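Local structure of endo-beta-N-acetylglucosaminidase F1 (Bacteroides thetaiotaomicron VPI-5482, 6TCV) at residues 83-88 against 123-128; 335-340 against 360-365; 180-185 against 231-236; 166-171 against 423-428; 270-275 against 318-323. The protein hydrolyses high-mannose N-glycans, probably by cutting between the two core N-acetylglucosamine residues. The protein carries 2 engineered substitutions. One frame throughout, in Å; residues are numbered along the deposited sequence. Where two conformers were deposited one is given.

Interaction 1 of 5, residues 83-88 against 123-128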
# COMPACT_ATOMS: atom_id res chain seq x y z
N ALA A 83 6.62 17.93 -7.66
CA ALA A 83 6.34 19.26 -8.17
C ALA A 83 5.24 19.92 -7.35
O ALA A 83 4.40 19.26 -6.73
CB ALA A 83 5.92 19.16 -9.64
N LEU A 84 5.22 21.25 -7.37
CA LEU A 84 4.22 22.00 -6.63
C LEU A 84 2.88 21.90 -7.35
O LEU A 84 2.78 22.17 -8.55
CB LEU A 84 4.63 23.48 -6.59
CG LEU A 84 3.77 24.38 -5.71
CD1 LEU A 84 4.03 24.11 -4.25
CD2 LEU A 84 4.03 25.86 -5.98
N TYR A 85 1.84 21.51 -6.64
CA TYR A 85 0.50 21.52 -7.23
C TYR A 85 0.12 22.95 -7.58
O TYR A 85 0.41 23.88 -6.80
CB TYR A 85 -0.53 20.92 -6.27
CG TYR A 85 -1.84 20.51 -6.92
CD1 TYR A 85 -1.88 19.44 -7.81
CD2 TYR A 85 -3.02 21.16 -6.62
CE1 TYR A 85 -3.05 19.05 -8.41
CE2 TYR A 85 -4.23 20.76 -7.23
CZ TYR A 85 -4.22 19.70 -8.11
OH TYR A 85 -5.37 19.27 -8.73
N PRO A 86 -0.51 23.18 -8.74
CA PRO A 86 -0.84 24.57 -9.10
C PRO A 86 -1.61 25.31 -8.02
O PRO A 86 -2.67 24.84 -7.58
CB PRO A 86 -1.67 24.43 -10.39
CG PRO A 86 -1.20 23.15 -11.00
CD PRO A 86 -0.89 22.23 -9.79
N GLN A 87 -1.07 26.45 -7.56
CA GLN A 87 -1.65 27.13 -6.41
C GLN A 87 -3.06 27.63 -6.71
O GLN A 87 -3.88 27.72 -5.79
CB GLN A 87 -0.75 28.31 -6.01
N ASP A 88 -3.37 27.93 -7.97
CA ASP A 88 -4.69 28.41 -8.37
C ASP A 88 -5.77 27.36 -8.18
O ASP A 88 -6.96 27.70 -8.23
CB ASP A 88 -4.61 28.89 -9.83
CG ASP A 88 -4.46 27.73 -10.82
OD1 ASP A 88 -5.46 27.28 -11.41
OD2 ASP A 88 -3.31 27.28 -11.00
N LYS A 123 1.81 10.93 -11.53
CA LYS A 123 2.73 11.88 -10.92
C LYS A 123 2.13 12.47 -9.65
O LYS A 123 0.96 12.85 -9.65
CB LYS A 123 3.07 13.01 -11.88
N THR A 124 2.91 12.55 -8.59
CA THR A 124 2.48 13.14 -7.34
C THR A 124 2.92 14.60 -7.23
O THR A 124 4.09 14.93 -7.49
CB THR A 124 3.08 12.36 -6.17
OG1 THR A 124 2.60 11.05 -6.21
CG2 THR A 124 2.72 12.99 -4.83
N TYR A 125 1.98 15.48 -6.92
CA TYR A 125 2.21 16.90 -6.71
C TYR A 125 2.06 17.21 -5.22
O TYR A 125 1.44 16.47 -4.48
CB TYR A 125 1.19 17.71 -7.53
CG TYR A 125 1.34 17.52 -9.02
CD1 TYR A 125 0.82 16.41 -9.65
CD2 TYR A 125 1.99 18.47 -9.79
CE1 TYR A 125 0.96 16.23 -11.03
CE2 TYR A 125 2.13 18.31 -11.14
CZ TYR A 125 1.62 17.19 -11.75
OH TYR A 125 1.79 17.08 -13.13
N ALA A 126 2.59 18.33 -4.79
CA ALA A 126 2.59 18.66 -3.37
C ALA A 126 1.89 19.99 -3.08
O ALA A 126 2.08 20.97 -3.79
CB ALA A 126 4.04 18.73 -2.87
N ILE A 127 1.15 20.01 -1.98
CA ILE A 127 0.66 21.24 -1.39
C ILE A 127 1.28 21.36 -0.02
O ILE A 127 0.78 20.78 0.94
CB ILE A 127 -0.88 21.25 -1.29
CG1 ILE A 127 -1.55 20.88 -2.61
CG2 ILE A 127 -1.40 22.61 -0.84
CD1 ILE A 127 -3.04 20.61 -2.53
N PRO A 128 2.39 22.09 0.10
CA PRO A 128 2.99 22.36 1.42
C PRO A 128 2.26 23.54 2.02
O PRO A 128 2.16 24.60 1.42
CB PRO A 128 4.44 22.72 1.07
CG PRO A 128 4.35 23.36 -0.25
CD PRO A 128 3.19 22.68 -0.99
O HOH W 1 0.62 23.76 -3.98

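Interaction 2 of 5, residues 335-340 against 360-365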
# COMPACT_ATOMS: atom_id res chain seq x y z
N GLY A 335 3.43 -3.89 15.86
CA GLY A 335 3.02 -3.72 17.24
C GLY A 335 3.52 -2.47 17.94
O GLY A 335 2.84 -2.02 18.87
N VAL A 336 4.62 -1.91 17.52
CA VAL A 336 5.13 -0.66 18.10
C VAL A 336 4.52 0.52 17.37
O VAL A 336 4.54 0.58 16.13
CB VAL A 336 6.66 -0.64 18.03
CG1 VAL A 336 7.21 0.77 18.27
CG2 VAL A 336 7.22 -1.59 19.05
N ALA A 337 3.99 1.47 18.12
CA ALA A 337 3.09 2.45 17.55
C ALA A 337 3.72 3.82 17.38
O ALA A 337 3.06 4.74 16.85
CB ALA A 337 1.86 2.57 18.48
N THR A 338 4.99 3.98 17.75
CA THR A 338 5.66 5.27 17.65
C THR A 338 7.12 5.04 17.30
O THR A 338 7.78 4.19 17.92
CB THR A 338 5.55 6.01 18.99
OG1 THR A 338 4.22 5.91 19.51
CG2 THR A 338 5.83 7.48 18.79
N VAL A 339 7.65 5.83 16.38
CA VAL A 339 9.08 5.88 16.06
C VAL A 339 9.48 7.33 16.00
O VAL A 339 8.85 8.11 15.28
CB VAL A 339 9.41 5.19 14.73
CG1 VAL A 339 10.89 5.33 14.42
CG2 VAL A 339 9.02 3.74 14.76
N ASP A 340 10.48 7.70 16.77
CA ASP A 340 10.95 9.09 16.75
C ASP A 340 9.80 10.08 16.98
O ASP A 340 9.75 11.16 16.39
CB ASP A 340 11.73 9.40 15.49
CG ASP A 340 13.06 8.67 15.42
OD1 ASP A 340 13.48 8.07 16.42
OD2 ASP A 340 13.68 8.72 14.35
N TYR A 360 -5.70 -5.50 13.84
CA TYR A 360 -6.10 -4.54 14.83
C TYR A 360 -5.24 -3.30 14.65
O TYR A 360 -4.07 -3.39 14.27
CB TYR A 360 -5.92 -5.03 16.31
CG TYR A 360 -4.50 -5.42 16.66
CD1 TYR A 360 -3.94 -6.65 16.27
CD2 TYR A 360 -3.67 -4.51 17.31
CE1 TYR A 360 -2.59 -6.93 16.54
CE2 TYR A 360 -2.35 -4.81 17.56
CZ TYR A 360 -1.84 -6.00 17.16
OH TYR A 360 -0.48 -6.26 17.42
N PRO A 361 -5.79 -2.12 14.97
CA PRO A 361 -5.03 -0.86 14.87
C PRO A 361 -4.17 -0.58 16.09
O PRO A 361 -4.50 -1.00 17.21
CB PRO A 361 -6.14 0.20 14.74
CG PRO A 361 -7.26 -0.40 15.57
CD PRO A 361 -7.21 -1.90 15.31
N ILE A 362 -3.09 0.19 15.87
CA ILE A 362 -2.29 0.73 16.97
C ILE A 362 -2.14 2.24 16.81
O ILE A 362 -2.36 2.79 15.75
CB ILE A 362 -0.92 0.03 17.08
CG1 ILE A 362 -0.09 0.26 15.84
CG2 ILE A 362 -1.16 -1.48 17.28
CD1 ILE A 362 1.31 -0.36 15.88
N GLY A 363 -1.71 2.90 17.86
CA GLY A 363 -1.57 4.35 17.77
C GLY A 363 -2.88 5.02 17.43
O GLY A 363 -3.92 4.70 18.02
N GLN A 364 -2.82 5.97 16.49
CA GLN A 364 -4.01 6.68 16.03
C GLN A 364 -4.75 5.93 14.94
O GLN A 364 -5.78 6.42 14.46
CB GLN A 364 -3.68 8.08 15.48
CG GLN A 364 -3.25 9.10 16.53
CD GLN A 364 -2.97 10.49 15.96
OE1 GLN A 364 -3.74 11.03 15.17
NE2 GLN A 364 -1.85 11.07 16.37
N MET A 365 -4.23 4.77 14.48
CA MET A 365 -4.91 4.07 13.41
C MET A 365 -6.29 3.64 13.89
O MET A 365 -6.59 3.61 15.08
CB MET A 365 -4.17 2.75 13.12
CG MET A 365 -2.75 2.94 12.65
SD MET A 365 -1.78 1.41 12.60
CE MET A 365 -2.53 0.55 11.20

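Interaction 3 of 5, residues 180-185 against 231-236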
# COMPACT_ATOMS: atom_id res chain seq x y z
N ASN A 180 0.59 -15.48 -12.69
CA ASN A 180 0.73 -14.16 -13.32
C ASN A 180 -0.19 -13.15 -12.63
O ASN A 180 -1.41 -13.39 -12.54
CB ASN A 180 0.33 -14.33 -14.78
CG ASN A 180 0.61 -13.11 -15.65
OD1 ASN A 180 0.63 -11.96 -15.17
ND2 ASN A 180 0.75 -13.34 -16.95
N PRO A 181 0.33 -12.01 -12.14
CA PRO A 181 -0.53 -11.03 -11.48
C PRO A 181 -1.52 -10.37 -12.40
O PRO A 181 -2.45 -9.73 -11.90
CB PRO A 181 0.47 -10.03 -10.89
CG PRO A 181 1.69 -10.12 -11.82
CD PRO A 181 1.75 -11.60 -12.17
N LEU A 182 -1.40 -10.52 -13.71
CA LEU A 182 -2.46 -10.04 -14.59
C LEU A 182 -3.79 -10.72 -14.29
O LEU A 182 -4.83 -10.16 -14.67
CB LEU A 182 -2.07 -10.21 -16.07
CG LEU A 182 -0.96 -9.24 -16.55
CD1 LEU A 182 -0.67 -9.59 -18.00
CD2 LEU A 182 -1.28 -7.78 -16.43
N ASN A 183 -3.78 -11.87 -13.61
CA ASN A 183 -5.01 -12.51 -13.14
C ASN A 183 -5.82 -11.63 -12.21
O ASN A 183 -7.00 -11.93 -11.98
CB ASN A 183 -4.68 -13.88 -12.54
CG ASN A 183 -4.43 -14.87 -13.60
OD1 ASN A 183 -5.29 -15.16 -14.45
ND2 ASN A 183 -3.23 -15.44 -13.59
N THR A 184 -5.29 -10.51 -11.72
CA THR A 184 -6.12 -9.51 -11.07
C THR A 184 -7.34 -9.18 -11.92
O THR A 184 -8.44 -8.93 -11.39
CB THR A 184 -5.30 -8.25 -10.86
OG1 THR A 184 -4.17 -8.51 -10.02
CG2 THR A 184 -6.07 -7.12 -10.20
N LEU A 185 -7.16 -9.14 -13.24
CA LEU A 185 -8.21 -8.72 -14.17
C LEU A 185 -9.31 -9.76 -14.32
O LEU A 185 -10.34 -9.45 -14.92
CB LEU A 185 -7.61 -8.32 -15.50
CG LEU A 185 -6.61 -7.20 -15.42
CD1 LEU A 185 -6.06 -6.93 -16.83
CD2 LEU A 185 -7.13 -5.94 -14.73
N GLU A 231 6.46 -3.33 -17.82
CA GLU A 231 5.54 -2.64 -18.71
C GLU A 231 4.47 -3.57 -19.24
O GLU A 231 3.32 -3.15 -19.40
CB GLU A 231 6.28 -1.95 -19.86
CG GLU A 231 7.19 -0.84 -19.31
CD GLU A 231 8.09 -0.18 -20.35
OE1 GLU A 231 8.00 -0.56 -21.53
OE2 GLU A 231 8.88 0.72 -19.99
N THR A 232 4.78 -4.82 -19.54
CA THR A 232 3.75 -5.69 -20.08
C THR A 232 3.03 -6.51 -19.04
O THR A 232 1.90 -6.93 -19.31
CB THR A 232 4.27 -6.59 -21.16
OG1 THR A 232 5.32 -7.35 -20.64
CG2 THR A 232 4.88 -5.76 -22.30
N LEU A 233 3.63 -6.79 -17.88
CA LEU A 233 3.03 -7.68 -16.90
C LEU A 233 2.55 -7.01 -15.61
O LEU A 233 1.77 -7.63 -14.88
CB LEU A 233 4.00 -8.83 -16.55
CG LEU A 233 4.34 -9.69 -17.76
CD1 LEU A 233 5.37 -10.75 -17.32
CD2 LEU A 233 3.13 -10.40 -18.33
N LEU A 234 2.90 -5.74 -15.36
CA LEU A 234 2.49 -5.06 -14.12
C LEU A 234 1.79 -3.74 -14.42
O LEU A 234 0.70 -3.47 -13.89
CB LEU A 234 3.69 -4.77 -13.21
CG LEU A 234 4.48 -5.99 -12.82
CD1 LEU A 234 5.66 -5.55 -11.95
CD2 LEU A 234 3.67 -6.99 -12.08
N GLN A 235 2.33 -2.93 -15.31
CA GLN A 235 1.74 -1.63 -15.59
C GLN A 235 0.32 -1.70 -16.14
O GLN A 235 -0.46 -0.75 -15.88
CB GLN A 235 2.65 -0.81 -16.51
CG GLN A 235 4.03 -0.50 -15.89
CD GLN A 235 4.01 0.20 -14.55
OE1 GLN A 235 3.18 1.06 -14.32
NE2 GLN A 235 4.86 -0.22 -13.62
N PRO A 236 -0.11 -2.76 -16.86
CA PRO A 236 -1.53 -2.79 -17.29
C PRO A 236 -2.48 -2.74 -16.11
O PRO A 236 -3.61 -2.26 -16.24
CB PRO A 236 -1.65 -4.10 -18.08
CG PRO A 236 -0.24 -4.34 -18.58
CD PRO A 236 0.66 -3.87 -17.45

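Interaction 4 of 5, residues 166-171 against 423-428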
# COMPACT_ATOMS: atom_id res chain seq x y z
N GLY A 166 -15.80 5.39 1.15
CA GLY A 166 -16.19 4.70 2.36
C GLY A 166 -16.44 3.21 2.24
O GLY A 166 -17.19 2.68 3.07
N VAL A 167 -16.19 2.62 1.08
CA VAL A 167 -16.33 1.19 0.90
C VAL A 167 -15.12 0.41 1.40
O VAL A 167 -13.98 0.89 1.44
CB VAL A 167 -16.66 0.87 -0.56
CG1 VAL A 167 -18.05 1.54 -0.91
CG2 VAL A 167 -15.58 1.25 -1.46
N MET A 168 -15.31 -0.86 1.67
CA MET A 168 -14.20 -1.76 1.94
C MET A 168 -13.41 -1.96 0.64
O MET A 168 -13.96 -1.85 -0.47
CB MET A 168 -14.72 -3.13 2.41
CG MET A 168 -15.34 -3.05 3.80
SD MET A 168 -15.46 -4.65 4.60
CE MET A 168 -13.72 -4.92 4.98
N GLN A 169 -12.12 -2.25 0.77
CA GLN A 169 -11.20 -2.41 -0.36
C GLN A 169 -10.52 -3.77 -0.26
O GLN A 169 -10.36 -4.34 0.83
CB GLN A 169 -10.18 -1.30 -0.39
CG GLN A 169 -10.85 0.05 -0.66
CD GLN A 169 -9.86 1.16 -0.62
OE1 GLN A 169 -9.57 1.75 0.44
NE2 GLN A 169 -9.29 1.47 -1.75
N GLY A 170 -10.09 -4.29 -1.41
CA GLY A 170 -9.45 -5.58 -1.49
C GLY A 170 -7.92 -5.52 -1.55
O GLY A 170 -7.35 -4.62 -2.16
N TYR A 171 -7.28 -6.50 -0.94
CA TYR A 171 -5.81 -6.63 -0.84
C TYR A 171 -5.45 -8.06 -1.18
O TYR A 171 -5.81 -8.98 -0.43
CB TYR A 171 -5.41 -6.26 0.58
CG TYR A 171 -3.92 -6.09 0.83
CD1 TYR A 171 -3.07 -7.17 0.93
CD2 TYR A 171 -3.39 -4.84 1.01
CE1 TYR A 171 -1.70 -7.01 1.16
CE2 TYR A 171 -2.01 -4.67 1.28
CZ TYR A 171 -1.22 -5.76 1.33
OH TYR A 171 0.15 -5.64 1.59
N GLU A 423 -22.52 -7.71 -3.23
CA GLU A 423 -23.78 -6.98 -3.15
C GLU A 423 -23.85 -6.13 -1.89
O GLU A 423 -24.36 -5.00 -1.93
CB GLU A 423 -24.93 -8.00 -3.11
CG GLU A 423 -26.31 -7.51 -3.42
CD GLU A 423 -27.16 -8.61 -4.03
OE1 GLU A 423 -27.82 -8.36 -5.06
OE2 GLU A 423 -27.14 -9.74 -3.49
N VAL A 424 -23.35 -6.64 -0.76
CA VAL A 424 -23.39 -5.89 0.49
C VAL A 424 -22.37 -4.76 0.47
O VAL A 424 -22.66 -3.63 0.89
CB VAL A 424 -23.15 -6.83 1.70
CG1 VAL A 424 -22.99 -6.04 3.02
CG2 VAL A 424 -24.31 -7.83 1.82
N LEU A 425 -21.15 -5.03 -0.02
CA LEU A 425 -20.08 -4.04 0.04
C LEU A 425 -20.25 -2.94 -0.98
O LEU A 425 -19.93 -1.78 -0.70
CB LEU A 425 -18.72 -4.72 -0.21
CG LEU A 425 -18.28 -5.76 0.78
CD1 LEU A 425 -16.91 -6.28 0.30
CD2 LEU A 425 -18.15 -5.26 2.18
N TYR A 426 -20.81 -3.23 -2.15
CA TYR A 426 -20.76 -2.37 -3.33
C TYR A 426 -22.06 -2.27 -4.09
O TYR A 426 -22.13 -1.48 -5.03
CB TYR A 426 -19.72 -2.92 -4.32
CG TYR A 426 -18.37 -3.21 -3.70
CD1 TYR A 426 -17.64 -2.18 -3.07
CD2 TYR A 426 -17.76 -4.46 -3.75
CE1 TYR A 426 -16.40 -2.41 -2.52
CE2 TYR A 426 -16.52 -4.68 -3.25
CZ TYR A 426 -15.84 -3.67 -2.61
OH TYR A 426 -14.58 -3.93 -2.06
N GLY A 427 -23.09 -3.04 -3.72
CA GLY A 427 -24.29 -3.10 -4.52
C GLY A 427 -24.09 -3.88 -5.81
O GLY A 427 -24.91 -3.74 -6.73
N SER A 428 -23.04 -4.71 -5.92
CA SER A 428 -22.81 -5.49 -7.14
C SER A 428 -21.99 -6.71 -6.77
O SER A 428 -20.90 -6.58 -6.23
CB SER A 428 -22.08 -4.58 -8.14
OG SER A 428 -21.90 -5.19 -9.43
O HOH W 2 -18.15 -1.59 1.58

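Interaction 5 of 5, residues 270-275 against 318-323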
# COMPACT_ATOMS: atom_id res chain seq x y z
N ARG A 270 15.65 2.58 2.12
CA ARG A 270 16.00 3.40 0.96
C ARG A 270 16.17 2.54 -0.29
O ARG A 270 15.80 2.96 -1.38
CB ARG A 270 17.21 4.28 1.30
CG ARG A 270 16.80 5.29 2.37
CD ARG A 270 17.93 5.91 3.14
NE ARG A 270 17.32 6.54 4.34
CZ ARG A 270 17.98 7.21 5.26
NH1 ARG A 270 19.28 7.37 5.14
NH2 ARG A 270 17.35 7.73 6.31
N GLU A 271 16.66 1.30 -0.12
CA GLU A 271 16.74 0.37 -1.25
C GLU A 271 15.35 -0.06 -1.73
O GLU A 271 15.09 -0.10 -2.94
CB GLU A 271 17.60 -0.83 -0.85
CG GLU A 271 17.88 -1.75 -2.01
CD GLU A 271 18.98 -2.71 -1.73
OE1 GLU A 271 20.07 -2.25 -1.26
OE2 GLU A 271 18.90 -3.88 -2.15
N VAL A 272 14.46 -0.35 -0.78
CA VAL A 272 13.09 -0.69 -1.16
C VAL A 272 12.44 0.47 -1.91
O VAL A 272 11.78 0.26 -2.93
CB VAL A 272 12.30 -1.09 0.09
CG1 VAL A 272 10.79 -1.16 -0.19
CG2 VAL A 272 12.79 -2.41 0.64
N ALA A 273 12.59 1.70 -1.42
CA ALA A 273 12.02 2.84 -2.11
C ALA A 273 12.61 2.96 -3.50
O ALA A 273 11.91 3.36 -4.44
CB ALA A 273 12.24 4.11 -1.28
N GLN A 274 13.92 2.69 -3.65
CA GLN A 274 14.54 2.79 -4.97
C GLN A 274 13.93 1.77 -5.91
O GLN A 274 13.69 2.09 -7.09
CB GLN A 274 16.05 2.55 -4.81
CG GLN A 274 16.82 2.83 -6.09
CD GLN A 274 16.83 1.71 -7.06
OE1 GLN A 274 16.87 0.56 -6.68
NE2 GLN A 274 16.83 2.06 -8.36
N TYR A 275 13.68 0.56 -5.44
CA TYR A 275 12.99 -0.44 -6.28
C TYR A 275 11.62 0.07 -6.71
O TYR A 275 11.22 -0.07 -7.87
CB TYR A 275 12.82 -1.79 -5.54
CG TYR A 275 13.93 -2.77 -5.76
CD1 TYR A 275 15.13 -2.62 -5.13
CD2 TYR A 275 13.73 -3.88 -6.59
CE1 TYR A 275 16.18 -3.52 -5.36
CE2 TYR A 275 14.73 -4.76 -6.81
CZ TYR A 275 15.93 -4.58 -6.19
OH TYR A 275 16.98 -5.49 -6.39
N GLN A 318 9.31 7.36 5.16
CA GLN A 318 10.05 8.60 4.96
C GLN A 318 10.67 8.66 3.57
O GLN A 318 10.78 9.75 3.01
CB GLN A 318 11.13 8.76 6.02
CG GLN A 318 10.64 8.88 7.45
CD GLN A 318 9.28 9.53 7.59
OE1 GLN A 318 9.13 10.71 7.32
NE2 GLN A 318 8.29 8.76 8.03
N ALA A 319 11.09 7.52 3.03
CA ALA A 319 11.77 7.46 1.74
C ALA A 319 10.78 7.42 0.58
O ALA A 319 11.16 7.76 -0.54
CB ALA A 319 12.70 6.24 1.70
N MET A 320 9.54 7.01 0.80
CA MET A 320 8.49 7.00 -0.23
C MET A 320 7.17 7.42 0.40
O MET A 320 6.20 6.63 0.48
CB MET A 320 8.39 5.66 -0.99
CG MET A 320 8.17 4.41 -0.18
SD MET A 320 8.26 2.97 -1.31
CE MET A 320 7.63 1.64 -0.27
N PRO A 321 7.05 8.71 0.76
CA PRO A 321 5.89 9.14 1.53
C PRO A 321 4.60 9.10 0.75
O PRO A 321 3.52 9.08 1.37
CB PRO A 321 6.24 10.55 1.98
CG PRO A 321 7.30 10.98 1.02
CD PRO A 321 8.06 9.76 0.64
N ASP A 322 4.63 9.14 -0.57
CA ASP A 322 3.38 9.03 -1.32
C ASP A 322 2.97 7.59 -1.62
O ASP A 322 1.90 7.40 -2.20
CB ASP A 322 3.45 9.86 -2.61
CG ASP A 322 4.55 9.40 -3.52
OD1 ASP A 322 5.60 8.95 -3.04
OD2 ASP A 322 4.38 9.56 -4.75
N LYS A 323 3.77 6.60 -1.23
CA LYS A 323 3.50 5.19 -1.54
C LYS A 323 3.07 4.43 -0.30
O LYS A 323 3.23 4.91 0.83
CB LYS A 323 4.74 4.55 -2.18
CG LYS A 323 5.11 5.20 -3.51
CD LYS A 323 6.17 4.44 -4.28
CE LYS A 323 6.48 5.05 -5.63
NZ LYS A 323 7.38 6.19 -5.45
O HOH W 3 9.73 5.16 -4.34

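Interaction 1 of 5, residues 83-88 against 123-128
Leu84 and Ala126 pair as neighbours in a short parallel beta bridge, their CA atoms 4.9 Å apart, where the brief strand 83-84 joins strand 125-130 in a mixed sheet of the N-terminal domain. Two backbone bonds hold it: Ala126 N gives to Ala83 O at 2.8 Å, and Tyr85 N gives an almost straight bond (169°) to Ala126 O at 2.9 Å. Ala126 O takes a second bond, from a water that also donates to Tyr85 O, so one water bridges the two backbones just past the strand end.

Tyr85 and Tyr125 carry most of the side-chain contact. The first torsion of Tyr85 (chi1 -163°) sets its ring opposite the backbone N, where the ring edge at CD1 meets Tyr125 CB at 3.5 Å and the two side chains cross at about a right angle. Pro86 CD covers one face of the Tyr85 ring near its rim, while Tyr85 CB runs alongside Ile127 CG1 at 3.8 Å. Both phenols are anchored elsewhere, Tyr85 OH on Arg114 O and Tyr125 OH on Gln120 N. On the face of the sheet that carries Leu84 and Ala126, helix 68-78 packs against both, and Leu84 CD1 touches Pro128 CD at 3.7 Å.

Interaction 2 of 5, residues 335-340 against 360-365
Ala337 and Gly363 bring two loops together with their CA atoms 5.0 Å apart, the chain at 360-365 folding into a type II' turn from Ile362 to Met365, closed by a bond from Met365 N to Ile362 O of 3.0 Å. Both loops follow parallel strands of the (beta/alpha) barrel: segment 335-340 comes after strand 324-329, and segment 360-365 comes after strand 350-353.

Ile362 is the side chain that fills the joint. Its CG1 branch sits between the backbone N and the carbonyl carbon (chi1 63°) and then runs on extended, which carries CD1 against the backbone of 335-337. There CD1 lies 3.4 Å from Val336 O and 3.7 Å from Ala337 CA. Ala337 answers with its methyl, whose CB rests 3.6 Å from Gly363 N and also touches the Ile362 branch. Gly363 takes the first corner of the turn with a positive phi (59°), and a side chain there would be directed at Ala337 O. Gly335 has a backbone shape in which a CB would press on the carbonyl of the residue before it. The Tyr360 hydroxyl only grazes Gly335, OH to CA 4.3 Å.

Tyr334 backs the joint: it stacks edge-to-face with Tyr360, touches Ile362 and Met365, and bonds to Tyr360 O. Asp343 OD2 accepts from the backbone N of Gln364.

Between these two segments, then, the adhesion is van der Waals contact of one isoleucine branch and one alanine methyl with backbone and with each other; directional bonds nearby include those of Tyr334 and Asp343, the Ala337-Ala344 backbone pairing and the turn itself.

Interaction 3 of 5, residues 180-185 against 231-236
The flat group at this contact is the Asn180 carboxamide, which crosses the Leu233 side chain at about a right angle, with ND2 4.0 Å from Leu233 CD2. Its other end folds back in an Asx turn: Asn180 OD1 accepts from Leu182 N at 2.9 Å, the donor standing well above the carbonyl plane. ND2 is bonded to Lys438 O, so both ends of the amide are fixed. The turn opens the 3-10 segment 181-185; this segment, in the loop after barrel strand 169-175, packs on the break between helices 230-233 and 235-238.

Leu182 is the main wedge. Its CG stands beside the backbone N (chi1 -71°), and the two methyls split, CD1 reaching Leu233 CD2 at 3.9 Å and CD2 reaching Pro236 CB at 4.0 Å. Pro181 CG meets Leu234 CD2 at 3.7 Å. With an alanine here in place of Leu182, both methyl branches go, and the gap opened between Leu233 and Pro236 would probably let the Leu233 side chain turn.

One polar atom stays in this oily seam, Leu233 O. It is buried with no polar partner in the model, having Leu182 CD2 at 3.4 Å, and the packing around it is probably paid for in part by this unsatisfied carbonyl.

Interaction 4 of 5, residues 166-171 against 423-428
Tyr426 points its ring edge at the 166-171 backbone, and the hydroxyl at the tip gives a hydrogen bond to Met168 O at 2.7 Å. Met168 O lies in the plane of the Tyr426 ring, but the hydroxyl approaches the carbonyl from 53° above its plane. The same edge is used by Val167: its side chain crosses the tyrosine at about a right angle, with CB 3.8 Å from CE1 of Tyr426. One face of the ring is covered from its own helix by Leu425 CB, centred above it, so the ring is steadied both from above and along its rim.

Met168 and Leu425 form the second pairing. The methionine chain bends at its last torsion (chi3 73°), and SD lies 3.7 Å from Leu425 CD2, with CB and CG of Met168 along the same methyl. Beside them a water joins the backbones, accepting from Met168 N and donating to Leu425 O, 2.9 Å from each.

A phenylalanine in place of Tyr426 would keep the ring packing but would probably leave Met168 O without this donor and the ring less firmly fixed.

The contact ties the entrance of barrel strand 169-175 to the last turn of helix 421-426. That strand runs between strands 198-209 and 400-404; Phe401 of the latter touches both Leu425 and Tyr426, while helix 387-396 closes over Met168 through Met393 and over Leu425 through Ala390.

Interaction 5 of 5, residues 270-275 against 318-323
Ala273 and Ala319 meet in a close helix-to-helix-end contact on the outside of the (beta/alpha) barrel, where helix 262-278 lies beside the C-terminal end of helix 306-319. These are successive outer helices, flanking strand 283-287 in the chain. Small residues allow the close approach: CB of Ala273 and CB of Ala319 are 3.7 Å apart, and Arg270 extends the contact weakly, its CG 4.3 Å from the Ala319 methyl.

Met320, the first residue beyond the helix, supplies the reach. Its CG sits between the backbone N and the carbonyl carbon (chi1 56°), and from there the chain is extended, running across helix 262-278. That brings SD over the Ala273 backbone, 3.8 Å from Ala273 CA, and carries CE to the Val272 methyl CG1 at 4.2 Å. Val284 of strand 283-287 touches both Val272 and Met320, so the methionine end lies between helix 262-278 and the barrel wall, with Cys276 of that helix also beside it.

After Met320 the chain folds into a type I turn, closed by Lys323 N on Met320 O at 3.0 Å. The turn sets Lys323 alongside, and its NZ gives to a water that in turn donates to Ala273 O.

Direct adhesion is therefore apolar and rests mainly on two alanine methyls and a long thioether that also reaches Val272. The polar part is indirect: the lysine ammonium meets the helical carbonyl through a water, probably adding some electrostatic attraction without a fixed direct bond.

Interaction 3 is the buried one and interaction 2 lies at the surface; interactions 1, 4 and 5 are partly buried. Interaction 1 belongs to the N-terminal domain and is the strand pairing of the set, held by backbone bonds, whereas the other four belong to the barrel. Interaction 4 closes a long loop of chain in which interactions 2, 3 and 5 are nested. Interactions 2, 3 and 5 rest on apolar packing; interaction 4 adds a phenolic bond. Waters bridge backbone to backbone in 1 and 4, and backbone to a lysine in 5. Interactions 1 and 5 touch through Thr124 OG1 and Asp322 OD2, a probable hydrogen bond that would link the N-terminal domain to the barrel.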